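Local coordinates for protein beta-fructofuranosidase (Arthrobacter, PDB 3WPU) that belongs to the levansucrase/invertase family of the beta-fructosidase clan, whose members are built around a five-bladed beta-propeller, at residues 9-14 and 30-35; 92-97 and 121-126; 269-274 and 301-306; 339-344 and 422-427. All coordinates share one frame; numbering follows the deposited sequence. Where two conformers were deposited one is given.

Interaction 1. Residues 9-14 and 30-35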
# COMPACT_ATOMS: atom_id res chain seq x y z
N GLU A 9 21.87 16.71 11.88
CA GLU A 9 21.03 17.39 10.94
C GLU A 9 20.69 16.42 9.79
O GLU A 9 21.43 15.50 9.51
CB GLU A 9 21.74 18.64 10.44
CG GLU A 9 21.91 19.65 11.57
CD GLU A 9 22.35 20.99 11.10
OE1 GLU A 9 21.93 21.38 9.99
OE2 GLU A 9 23.09 21.67 11.85
N PRO A 10 19.52 16.60 9.17
CA PRO A 10 19.09 15.72 8.11
C PRO A 10 19.87 16.03 6.85
O PRO A 10 20.43 17.12 6.73
CB PRO A 10 17.60 16.06 7.94
CG PRO A 10 17.48 17.44 8.45
CD PRO A 10 18.47 17.55 9.56
N THR A 11 19.88 15.07 5.94
CA THR A 11 20.60 15.18 4.68
C THR A 11 19.95 16.27 3.86
O THR A 11 18.74 16.44 3.90
CB THR A 11 20.56 13.83 3.93
OG1 THR A 11 21.11 12.80 4.77
CG2 THR A 11 21.35 13.87 2.66
N ILE A 12 20.75 17.00 3.10
CA ILE A 12 20.20 17.97 2.16
C ILE A 12 19.82 17.21 0.90
O ILE A 12 20.68 16.57 0.28
CB ILE A 12 21.21 19.09 1.85
CG1 ILE A 12 21.50 19.89 3.13
CG2 ILE A 12 20.64 20.01 0.79
CD1 ILE A 12 22.48 21.03 2.95
N HIS A 13 18.53 17.27 0.55
CA HIS A 13 18.00 16.63 -0.65
C HIS A 13 17.45 17.74 -1.55
O HIS A 13 16.81 18.68 -1.07
CB HIS A 13 16.86 15.67 -0.34
CG HIS A 13 17.27 14.43 0.40
ND1 HIS A 13 17.82 13.34 -0.23
CD2 HIS A 13 17.16 14.10 1.71
CE1 HIS A 13 18.05 12.39 0.66
NE2 HIS A 13 17.65 12.82 1.84
N THR A 14 17.70 17.64 -2.84
CA THR A 14 17.36 18.72 -3.76
C THR A 14 16.00 18.61 -4.43
O THR A 14 15.56 19.58 -5.05
CB THR A 14 18.40 18.79 -4.88
OG1 THR A 14 18.26 17.66 -5.73
CG2 THR A 14 19.80 18.80 -4.31
N ARG A 30 20.63 7.43 7.02
CA ARG A 30 20.64 7.28 8.48
C ARG A 30 20.45 8.63 9.17
O ARG A 30 19.74 8.72 10.16
CB ARG A 30 21.91 6.58 8.95
CG ARG A 30 21.95 5.11 8.55
CD ARG A 30 23.15 4.36 9.12
NE ARG A 30 23.26 4.36 10.58
CZ ARG A 30 22.71 3.46 11.39
NH1 ARG A 30 21.95 2.49 10.91
NH2 ARG A 30 22.91 3.55 12.69
N ALA A 31 21.04 9.69 8.62
CA ALA A 31 20.88 11.03 9.15
C ALA A 31 19.40 11.44 9.10
O ALA A 31 18.87 12.00 10.07
CB ALA A 31 21.73 12.02 8.36
N ASP A 32 18.74 11.12 7.99
CA ASP A 32 17.30 11.40 7.81
C ASP A 32 16.51 10.61 8.87
O ASP A 32 15.71 11.17 9.61
CB ASP A 32 16.83 10.98 6.39
CG ASP A 32 17.39 11.87 5.26
OD1 ASP A 32 17.80 13.03 5.52
OD2 ASP A 32 17.34 11.40 4.10
N ALA A 33 16.76 9.32 8.94
CA ALA A 33 16.01 8.45 9.82
C ALA A 33 16.21 8.82 11.29
O ALA A 33 15.30 8.61 12.13
CB ALA A 33 16.37 6.98 9.55
N ARG A 34 17.35 9.41 11.63
CA ARG A 34 17.59 9.80 13.03
C ARG A 34 16.76 10.99 13.46
O ARG A 34 16.57 11.24 14.64
CB ARG A 34 19.09 9.98 13.34
CG ARG A 34 19.83 8.65 13.35
CD ARG A 34 21.33 8.78 13.52
NE ARG A 34 21.72 9.37 14.81
CZ ARG A 34 22.94 9.83 15.10
NH1 ARG A 34 23.92 9.80 14.20
NH2 ARG A 34 23.17 10.36 16.30
N GLN A 35 16.19 11.72 12.50
CA GLN A 35 15.24 12.78 12.83
C GLN A 35 14.02 12.23 13.59
O GLN A 35 13.43 12.92 14.39
CB GLN A 35 14.76 13.50 11.58
CG GLN A 35 15.85 14.11 10.71
CD GLN A 35 16.89 14.88 11.50
OE1 GLN A 35 16.60 15.91 12.11
NE2 GLN A 35 18.11 14.39 11.46
O HOH W 1 16.35 15.20 4.77
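A histidine-carboxylate pair, His13 with Asp32, fastens the irregular N-terminal segment 9-14 to the first turns of helix 30-38. The two side chains meet tip to tip: His13 NE2 donates to Asp32 OD2 at 2.7 Å, in the plane of the imidazole and on the syn lone pair of the oxygen, with a nearly straight angle of 166° at the hydrogen. Ring and carboxylate are nevertheless twisted 44° apart. The second oxygen turns to the backbone, where Thr11 N donates to Asp32 OD1 at 2.9 Å. A water adds to the grip, 2.7 Å from Asp32 OD1, and its other proton goes to the carbonyl oxygen of Thr11. OG1 of Thr11 is hydrogen-bonded to Gly282 O and lies 3.7 Å from Ala31 CB.

One turn further along the helix, the side chain of Gln35 packs against the Pro10 ring. Its chain bends at chi2 (-46°), which folds the amide back so that NE2 donates to Ala31 O at 2.9 Å within the helix; held there, the amide lies across the proline, with OE1 of Gln35 3.6 Å from CD of Pro10.

On its far nitrogen, ND1, His13 is hydrogen-bonded to Asp381 OD1. An imidazole placed between two carboxylates would probably be drawn toward the doubly protonated, positive form, and the three donors from this contact around Asp32, together with its place in the first turn of a helix, would help keep that aspartate ionised.

Interaction 2. Residues 92-97 and 121-126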
# COMPACT_ATOMS: atom_id res chain seq x y z
N GLY A 92 -22.77 0.82 -10.25
CA GLY A 92 -23.40 1.09 -8.98
C GLY A 92 -22.77 0.42 -7.79
O GLY A 92 -23.30 0.53 -6.69
N TRP A 93 -21.64 -0.26 -7.98
CA TRP A 93 -21.00 -1.02 -6.89
C TRP A 93 -19.54 -0.63 -6.69
O TRP A 93 -18.74 -0.69 -7.63
CB TRP A 93 -21.04 -2.51 -7.18
CG TRP A 93 -22.40 -3.07 -7.30
CD1 TRP A 93 -23.11 -3.27 -8.44
CD2 TRP A 93 -23.22 -3.55 -6.22
NE1 TRP A 93 -24.32 -3.82 -8.16
CE2 TRP A 93 -24.42 -4.00 -6.80
CE3 TRP A 93 -23.07 -3.60 -4.84
CZ2 TRP A 93 -25.46 -4.52 -6.03
CZ3 TRP A 93 -24.11 -4.13 -4.08
CH2 TRP A 93 -25.28 -4.58 -4.67
N GLU A 94 -19.18 -0.25 -5.46
CA GLU A 94 -17.77 -0.08 -5.08
C GLU A 94 -17.23 -1.51 -4.92
O GLU A 94 -17.94 -2.37 -4.38
CB GLU A 94 -17.60 0.70 -3.79
CG GLU A 94 -17.98 2.16 -3.90
CD GLU A 94 -17.75 2.97 -2.66
OE1 GLU A 94 -17.62 2.40 -1.54
OE2 GLU A 94 -17.73 4.21 -2.79
N ILE A 95 -16.00 -1.74 -5.38
CA ILE A 95 -15.36 -3.05 -5.40
C ILE A 95 -13.93 -2.89 -4.86
O ILE A 95 -13.18 -2.01 -5.31
CB ILE A 95 -15.28 -3.63 -6.84
CG1 ILE A 95 -16.67 -3.93 -7.38
CG2 ILE A 95 -14.40 -4.89 -6.86
CD1 ILE A 95 -16.71 -4.10 -8.88
N ILE A 96 -13.58 -3.72 -3.89
CA ILE A 96 -12.21 -3.77 -3.36
C ILE A 96 -11.68 -5.19 -3.41
O ILE A 96 -12.45 -6.17 -3.42
CB ILE A 96 -12.11 -3.21 -1.94
CG1 ILE A 96 -12.98 -4.03 -0.99
CG2 ILE A 96 -12.46 -1.72 -1.95
CD1 ILE A 96 -12.88 -3.64 0.47
N PHE A 97 -10.35 -5.26 -3.45
CA PHE A 97 -9.61 -6.52 -3.37
C PHE A 97 -8.85 -6.55 -2.07
O PHE A 97 -8.31 -5.52 -1.65
CB PHE A 97 -8.62 -6.63 -4.53
CG PHE A 97 -9.28 -6.84 -5.86
CD1 PHE A 97 -9.64 -8.11 -6.28
CD2 PHE A 97 -9.53 -5.77 -6.69
CE1 PHE A 97 -10.24 -8.32 -7.50
CE2 PHE A 97 -10.12 -5.98 -7.93
CZ PHE A 97 -10.48 -7.24 -8.33
N ARG A 121 -19.95 -3.17 -2.26
CA ARG A 121 -21.04 -2.49 -1.56
C ARG A 121 -21.62 -1.44 -2.49
O ARG A 121 -20.96 -1.02 -3.43
CB ARG A 121 -20.57 -1.87 -0.25
CG ARG A 121 -19.68 -0.65 -0.41
CD ARG A 121 -19.16 -0.12 0.92
NE ARG A 121 -18.30 1.05 0.70
CZ ARG A 121 -17.72 1.75 1.66
NH1 ARG A 121 -17.88 1.44 2.93
NH2 ARG A 121 -16.92 2.75 1.33
N PRO A 122 -22.85 -1.01 -2.22
CA PRO A 122 -23.46 0.02 -3.06
C PRO A 122 -22.64 1.32 -3.07
O PRO A 122 -22.16 1.80 -2.04
CB PRO A 122 -24.81 0.26 -2.39
CG PRO A 122 -25.10 -1.01 -1.66
CD PRO A 122 -23.76 -1.43 -1.14
N ALA A 123 -22.49 1.89 -4.26
CA ALA A 123 -21.84 3.16 -4.44
C ALA A 123 -22.72 4.33 -3.95
O ALA A 123 -23.95 4.21 -3.86
CB ALA A 123 -21.48 3.36 -5.91
N GLY A 124 -22.08 5.44 -3.61
CA GLY A 124 -22.77 6.72 -3.40
C GLY A 124 -23.50 6.93 -2.09
O GLY A 124 -24.38 7.81 -2.01
N VAL A 125 -23.16 6.16 -1.07
CA VAL A 125 -23.71 6.32 0.28
C VAL A 125 -22.63 6.96 1.17
O VAL A 125 -21.49 6.46 1.26
CB VAL A 125 -24.16 4.96 0.87
CG1 VAL A 125 -24.84 5.13 2.22
CG2 VAL A 125 -25.07 4.22 -0.09
N PRO A 126 -22.95 8.11 1.80
CA PRO A 126 -21.96 8.72 2.70
C PRO A 126 -21.61 7.78 3.87
O PRO A 126 -22.46 7.03 4.36
CB PRO A 126 -22.67 9.99 3.21
CG PRO A 126 -23.78 10.25 2.23
CD PRO A 126 -24.19 8.91 1.69
O HOH W 2 -19.38 5.73 -4.40
O HOH W 3 -18.87 5.54 -0.68
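Glu94 and Arg121 form a salt bridge across the paired ends of strands 93-102 and 115-122. Arg121 presents NE and NH2 side-on, and both donate to the same carboxylate oxygen: NE to OE1 of Glu94 at 2.7 Å and NH2 to that OE1 at 3.0 Å. The oxygen lies in the guanidinium plane, although the carboxylate is turned 36° from it. NH2 has a second acidic partner in Asp483. The other oxygen, Glu94 OE2, accepts from Ala486 N and from a water that links it to Gly124 N.

The same two residues make an antiparallel hydrogen-bonded pair, with Glu94 N donating to Arg121 O at 2.8 Å and Arg121 N returning a bond to Glu94 O at 3.0 Å. Trp93 and Pro122 follow as a non-hydrogen-bonded pair, a position where the missing N-H of proline costs no bond to strand 93-102. Ala123 N reaches Gly92 O at 2.9 Å and prolongs the pairing into the loop.

Ala123 packs on Gly92, its CA 4.0 Å from CG of Glu94. The benzo ring of Trp93 leans on the Arg121-Pro122 peptide, CE3 of Trp93 3.5 Å from C of Arg121 and CZ3 4.0 Å from CD of Pro122.

With OE1 gripped by Arg121 and OE2 by water and a backbone amide, both oxygens of this buried carboxylate are satisfied, which would favour an ionised Glu94 opposite a charged Arg121.

Interaction 3. Residues 269-274 and 301-306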
# COMPACT_ATOMS: atom_id res chain seq x y z
N MET A 269 22.65 -6.73 -3.27
CA MET A 269 23.96 -7.08 -2.72
C MET A 269 23.83 -8.45 -2.10
O MET A 269 22.78 -8.79 -1.56
CB MET A 269 24.39 -6.06 -1.66
CG MET A 269 24.83 -4.74 -2.26
SD MET A 269 25.35 -3.48 -1.07
CE MET A 269 23.82 -2.87 -0.41
N GLN A 270 24.89 -9.23 -2.17
CA GLN A 270 24.94 -10.48 -1.46
C GLN A 270 24.81 -10.17 0.02
O GLN A 270 25.47 -9.25 0.51
CB GLN A 270 26.28 -11.18 -1.74
CG GLN A 270 26.42 -12.54 -1.10
CD GLN A 270 25.50 -13.59 -1.71
OE1 GLN A 270 24.90 -14.40 -1.01
NE2 GLN A 270 25.38 -13.57 -3.01
N ARG A 271 23.97 -10.91 0.74
CA ARG A 271 23.63 -10.56 2.11
C ARG A 271 24.87 -10.38 2.99
O ARG A 271 24.98 -9.41 3.75
CB ARG A 271 22.74 -11.64 2.72
CG ARG A 271 22.41 -11.42 4.17
CD ARG A 271 21.42 -12.47 4.63
NE ARG A 271 20.93 -12.23 5.98
CZ ARG A 271 20.02 -11.32 6.33
NH1 ARG A 271 19.47 -10.50 5.42
NH2 ARG A 271 19.64 -11.23 7.60
N GLU A 272 25.79 -11.33 2.86
CA GLU A 272 26.97 -11.39 3.70
C GLU A 272 28.03 -10.35 3.39
O GLU A 272 28.90 -10.09 4.24
CB GLU A 272 27.59 -12.79 3.58
CG GLU A 272 26.66 -13.92 4.02
CD GLU A 272 25.64 -14.37 2.98
OE1 GLU A 272 24.74 -15.15 3.34
OE2 GLU A 272 25.71 -13.97 1.80
N THR A 273 28.04 -9.78 2.18
CA THR A 273 29.06 -8.80 1.83
C THR A 273 28.49 -7.39 1.67
O THR A 273 29.23 -6.45 1.40
CB THR A 273 29.77 -9.17 0.52
OG1 THR A 273 28.82 -9.19 -0.55
CG2 THR A 273 30.41 -10.53 0.64
N ALA A 274 27.18 -7.24 1.83
CA ALA A 274 26.56 -5.91 1.70
C ALA A 274 27.23 -4.89 2.61
O ALA A 274 27.54 -5.17 3.79
CB ALA A 274 25.07 -5.98 2.00
N ALA A 301 23.70 -3.35 10.69
CA ALA A 301 22.80 -2.51 9.86
C ALA A 301 22.83 -2.89 8.39
O ALA A 301 21.88 -2.62 7.64
CB ALA A 301 23.17 -1.06 10.02
N THR A 302 23.90 -3.56 7.96
CA THR A 302 24.03 -3.95 6.56
C THR A 302 23.05 -5.04 6.15
O THR A 302 22.89 -5.28 4.97
CB THR A 302 25.45 -4.45 6.22
OG1 THR A 302 25.76 -5.60 7.04
CG2 THR A 302 26.45 -3.33 6.42
N TYR A 303 22.42 -5.69 7.12
CA TYR A 303 21.33 -6.63 6.85
C TYR A 303 19.96 -5.96 6.56
O TYR A 303 18.99 -6.64 6.24
CB TYR A 303 21.21 -7.60 8.02
CG TYR A 303 22.49 -8.40 8.24
CD1 TYR A 303 23.04 -9.15 7.22
CD2 TYR A 303 23.13 -8.41 9.48
CE1 TYR A 303 24.20 -9.89 7.40
CE2 TYR A 303 24.30 -9.15 9.68
CZ TYR A 303 24.83 -9.88 8.63
OH TYR A 303 26.00 -10.63 8.79
N GLN A 304 19.89 -4.64 6.70
CA GLN A 304 18.67 -3.88 6.40
C GLN A 304 18.93 -3.01 5.17
O GLN A 304 19.49 -1.91 5.30
CB GLN A 304 18.27 -3.02 7.60
CG GLN A 304 17.66 -3.81 8.75
CD GLN A 304 18.68 -4.49 9.63
OE1 GLN A 304 19.64 -3.85 10.09
NE2 GLN A 304 18.49 -5.79 9.89
N ILE A 305 18.54 -3.52 4.01
CA ILE A 305 18.85 -2.87 2.72
C ILE A 305 17.63 -2.91 1.78
O ILE A 305 17.69 -3.38 0.62
CB ILE A 305 20.11 -3.47 2.06
CG1 ILE A 305 19.99 -5.00 1.91
CG2 ILE A 305 21.35 -3.12 2.86
CD1 ILE A 305 21.08 -5.64 1.08
N GLY A 306 16.52 -2.40 2.29
CA GLY A 306 15.31 -2.30 1.52
C GLY A 306 15.44 -1.28 0.41
O GLY A 306 16.20 -0.32 0.53
O HOH W 4 22.61 -7.71 3.77
O HOH W 5 26.52 -7.46 5.22
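Tyr303, Arg271 and Ile305 bury the most surface here. The extended chain of Arg271, its CG anti to the backbone N (chi1 176°), runs across the tyrosine at about a right angle. CD1 of Tyr303 sits over the centre of the guanidinium, 3.8 Å from CZ of Arg271, and the two planes are 29° apart; CG of Arg271 adds a contact of 3.9 Å to CD1 of Tyr303.

Ile305 makes the apolar part of the contact with both its branches. CG2 touches CE of Met269 at 4.1 Å, while CD1 meets CB of Ala274 at the same distance of 4.1 Å.

No direct hydrogen bond joins the two segments; waters do that work. One bridges the carbonyl oxygens of Arg271 and Thr302. Another donates to Arg271 O and to Ala274 O, and accepts from OG1 of Thr302 at 2.7 Å.

Segment 269-274 follows strand 260-266, and segment 301-306 leads into the neighbouring antiparallel strand 305-313. The Cys276-Cys332 disulfide ties the chain just after segment 269-274 to the residue following strand 321-331. The arrangement is consistent with a water-bridged loop packed beside the start of strand 305-313 in a blade of the family's beta-propeller.

Interaction 4. Residues 339-344 and 422-427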
# COMPACT_ATOMS: atom_id res chain seq x y z
N ARG A 339 4.81 -1.86 0.24
CA ARG A 339 3.66 -1.26 -0.39
C ARG A 339 3.85 0.16 -0.92
O ARG A 339 3.10 1.10 -0.60
CB ARG A 339 2.48 -1.31 0.57
CG ARG A 339 1.24 -1.25 -0.22
CD ARG A 339 -0.01 -1.36 0.59
NE ARG A 339 -1.08 -1.28 -0.38
CZ ARG A 339 -2.33 -1.59 -0.13
NH1 ARG A 339 -2.72 -1.97 1.11
NH2 ARG A 339 -3.19 -1.48 -1.12
N PRO A 340 4.86 0.33 -1.77
CA PRO A 340 5.09 1.67 -2.30
C PRO A 340 3.97 2.10 -3.25
O PRO A 340 3.40 1.30 -3.99
CB PRO A 340 6.41 1.52 -3.04
CG PRO A 340 6.43 0.09 -3.47
CD PRO A 340 5.81 -0.65 -2.30
N GLN A 341 3.66 3.39 -3.21
CA GLN A 341 2.79 4.01 -4.22
C GLN A 341 3.30 5.40 -4.51
O GLN A 341 3.95 6.01 -3.69
CB GLN A 341 1.34 4.10 -3.76
CG GLN A 341 1.17 4.88 -2.46
CD GLN A 341 -0.24 4.91 -1.92
OE1 GLN A 341 -0.48 4.41 -0.79
NE2 GLN A 341 -1.17 5.50 -2.67
N ILE A 342 2.99 5.88 -5.71
CA ILE A 342 3.28 7.23 -6.13
C ILE A 342 1.95 7.98 -6.24
O ILE A 342 1.01 7.52 -6.89
CB ILE A 342 3.99 7.25 -7.49
CG1 ILE A 342 5.34 6.50 -7.42
CG2 ILE A 342 4.19 8.68 -7.94
CD1 ILE A 342 6.40 7.20 -6.66
N TYR A 343 1.92 9.12 -5.57
CA TYR A 343 0.75 9.97 -5.40
C TYR A 343 1.11 11.34 -5.89
O TYR A 343 2.10 11.92 -5.43
CB TYR A 343 0.40 9.99 -3.91
CG TYR A 343 -0.82 10.74 -3.48
CD1 TYR A 343 -2.02 10.07 -3.23
CD2 TYR A 343 -0.77 12.12 -3.24
CE1 TYR A 343 -3.14 10.75 -2.81
CE2 TYR A 343 -1.90 12.80 -2.81
CZ TYR A 343 -3.08 12.10 -2.58
OH TYR A 343 -4.22 12.76 -2.13
N PHE A 344 0.35 11.85 -6.85
CA PHE A 344 0.71 13.08 -7.51
C PHE A 344 -0.13 14.23 -6.96
O PHE A 344 -1.36 14.14 -6.85
CB PHE A 344 0.52 12.95 -9.01
CG PHE A 344 1.42 11.93 -9.64
CD1 PHE A 344 2.77 12.20 -9.83
CD2 PHE A 344 0.92 10.70 -10.03
CE1 PHE A 344 3.61 11.25 -10.42
CE2 PHE A 344 1.75 9.76 -10.63
CZ PHE A 344 3.09 10.04 -10.82
N SER A 422 -0.25 -1.79 6.52
CA SER A 422 -0.51 -1.83 5.08
C SER A 422 -1.39 -0.68 4.62
O SER A 422 -2.29 -0.84 3.77
CB SER A 422 -1.06 -3.19 4.68
OG SER A 422 -0.09 -4.19 4.97
N HIS A 423 -1.09 0.50 5.13
CA HIS A 423 -1.84 1.68 4.82
C HIS A 423 -1.78 1.96 3.31
O HIS A 423 -0.82 1.57 2.61
CB HIS A 423 -1.24 2.90 5.48
CG HIS A 423 -1.12 2.82 6.97
ND1 HIS A 423 -0.37 1.87 7.62
CD2 HIS A 423 -1.61 3.64 7.93
CE1 HIS A 423 -0.41 2.10 8.92
NE2 HIS A 423 -1.16 3.16 9.14
N TYR A 424 -2.81 2.63 2.83
CA TYR A 424 -2.90 2.99 1.43
C TYR A 424 -3.52 4.37 1.35
O TYR A 424 -4.60 4.60 1.90
CB TYR A 424 -3.75 1.95 0.69
CG TYR A 424 -3.92 2.29 -0.77
CD1 TYR A 424 -2.95 1.97 -1.70
CD2 TYR A 424 -5.05 2.96 -1.19
CE1 TYR A 424 -3.07 2.33 -3.03
CE2 TYR A 424 -5.20 3.32 -2.53
CZ TYR A 424 -4.24 2.99 -3.44
OH TYR A 424 -4.36 3.32 -4.79
N VAL A 425 -2.83 5.29 0.65
CA VAL A 425 -3.26 6.68 0.54
C VAL A 425 -4.15 6.84 -0.70
O VAL A 425 -3.74 6.52 -1.82
CB VAL A 425 -2.05 7.64 0.44
CG1 VAL A 425 -2.53 9.08 0.52
CG2 VAL A 425 -1.04 7.34 1.56
N MET A 426 -5.36 7.34 -0.46
CA MET A 426 -6.42 7.47 -1.43
C MET A 426 -6.56 8.93 -1.80
O MET A 426 -6.02 9.82 -1.14
CB MET A 426 -7.73 6.97 -0.80
CG MET A 426 -7.59 5.56 -0.28
SD MET A 426 -9.11 4.75 0.28
CE MET A 426 -9.50 5.76 1.72
N PRO A 427 -7.34 9.20 -2.86
CA PRO A 427 -7.53 10.59 -3.26
C PRO A 427 -8.03 11.49 -2.12
O PRO A 427 -8.82 11.05 -1.25
CB PRO A 427 -8.54 10.48 -4.39
CG PRO A 427 -8.26 9.13 -4.98
CD PRO A 427 -8.05 8.27 -3.76
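Arg339 lays one face of its guanidinium over Tyr424, with the tyrosine CB above the centre of the group and NH2 of Arg339 3.5 Å from CD1 of Tyr424. NH1 makes a weak hydrogen bond of 2.9 Å to Ser422 O; a further bond, from NH2 to Thr77 O, secures the other branch. The aromatic ring also receives the amide of Gln341, whose NE2 rests over a face near the rim, 3.7 Å from CE1 of Tyr424.

Gln341 CG stands between the backbone N and the carbonyl carbon (chi1 58°), and the chain beyond it is extended, carrying the amide to the backbone of Val425. There OE1 of Gln341 accepts from Val425 N at 2.9 Å along an almost straight 175° path, and NE2 donates to Val425 O at 2.9 Å, on a lone pair in the carbonyl plane. The side chain thus takes up both backbone polar groups of Val425, on an edge strand of its sheet.

Strands 340-344 and 423-425 run in similar directions, 20° apart, but their axes approach only to 8.4 Å. Their placement near the centre of the chain, in two different antiparallel sheets, is consistent with inner strands of different blades in the five-bladed propeller of this family.

Tyr343 fills the far end, where its CE1 packs 3.8 Å from CG1 of Val425 and its ring edge faces Met426 O. In the modelled conformer, OG of Ser422 is hydrogen-bonded to Asp76. The buried carbonyl oxygen of His423 has no polar partner.

Interaction 4 is the buried contact, close to the centre of the chain, whereas interactions 1, 2 and 3 are partly buried and have centres 20 to 24 Å from the centre of the chain. Interaction 2 alone pairs strands within one sheet; interaction 4 joins strands of two sheets by side chains, and interactions 1 and 3 pack loops on a helix or a strand entry. Charge pairing marks interaction 2, a shared carboxylate interaction 1, an amide on backbone interaction 4, and water bridges interaction 3. Interactions 1 and 3 touch through Arg30 and Ala301, with centres about 21 Å apart; interaction 2 lies across the chain's centre from both.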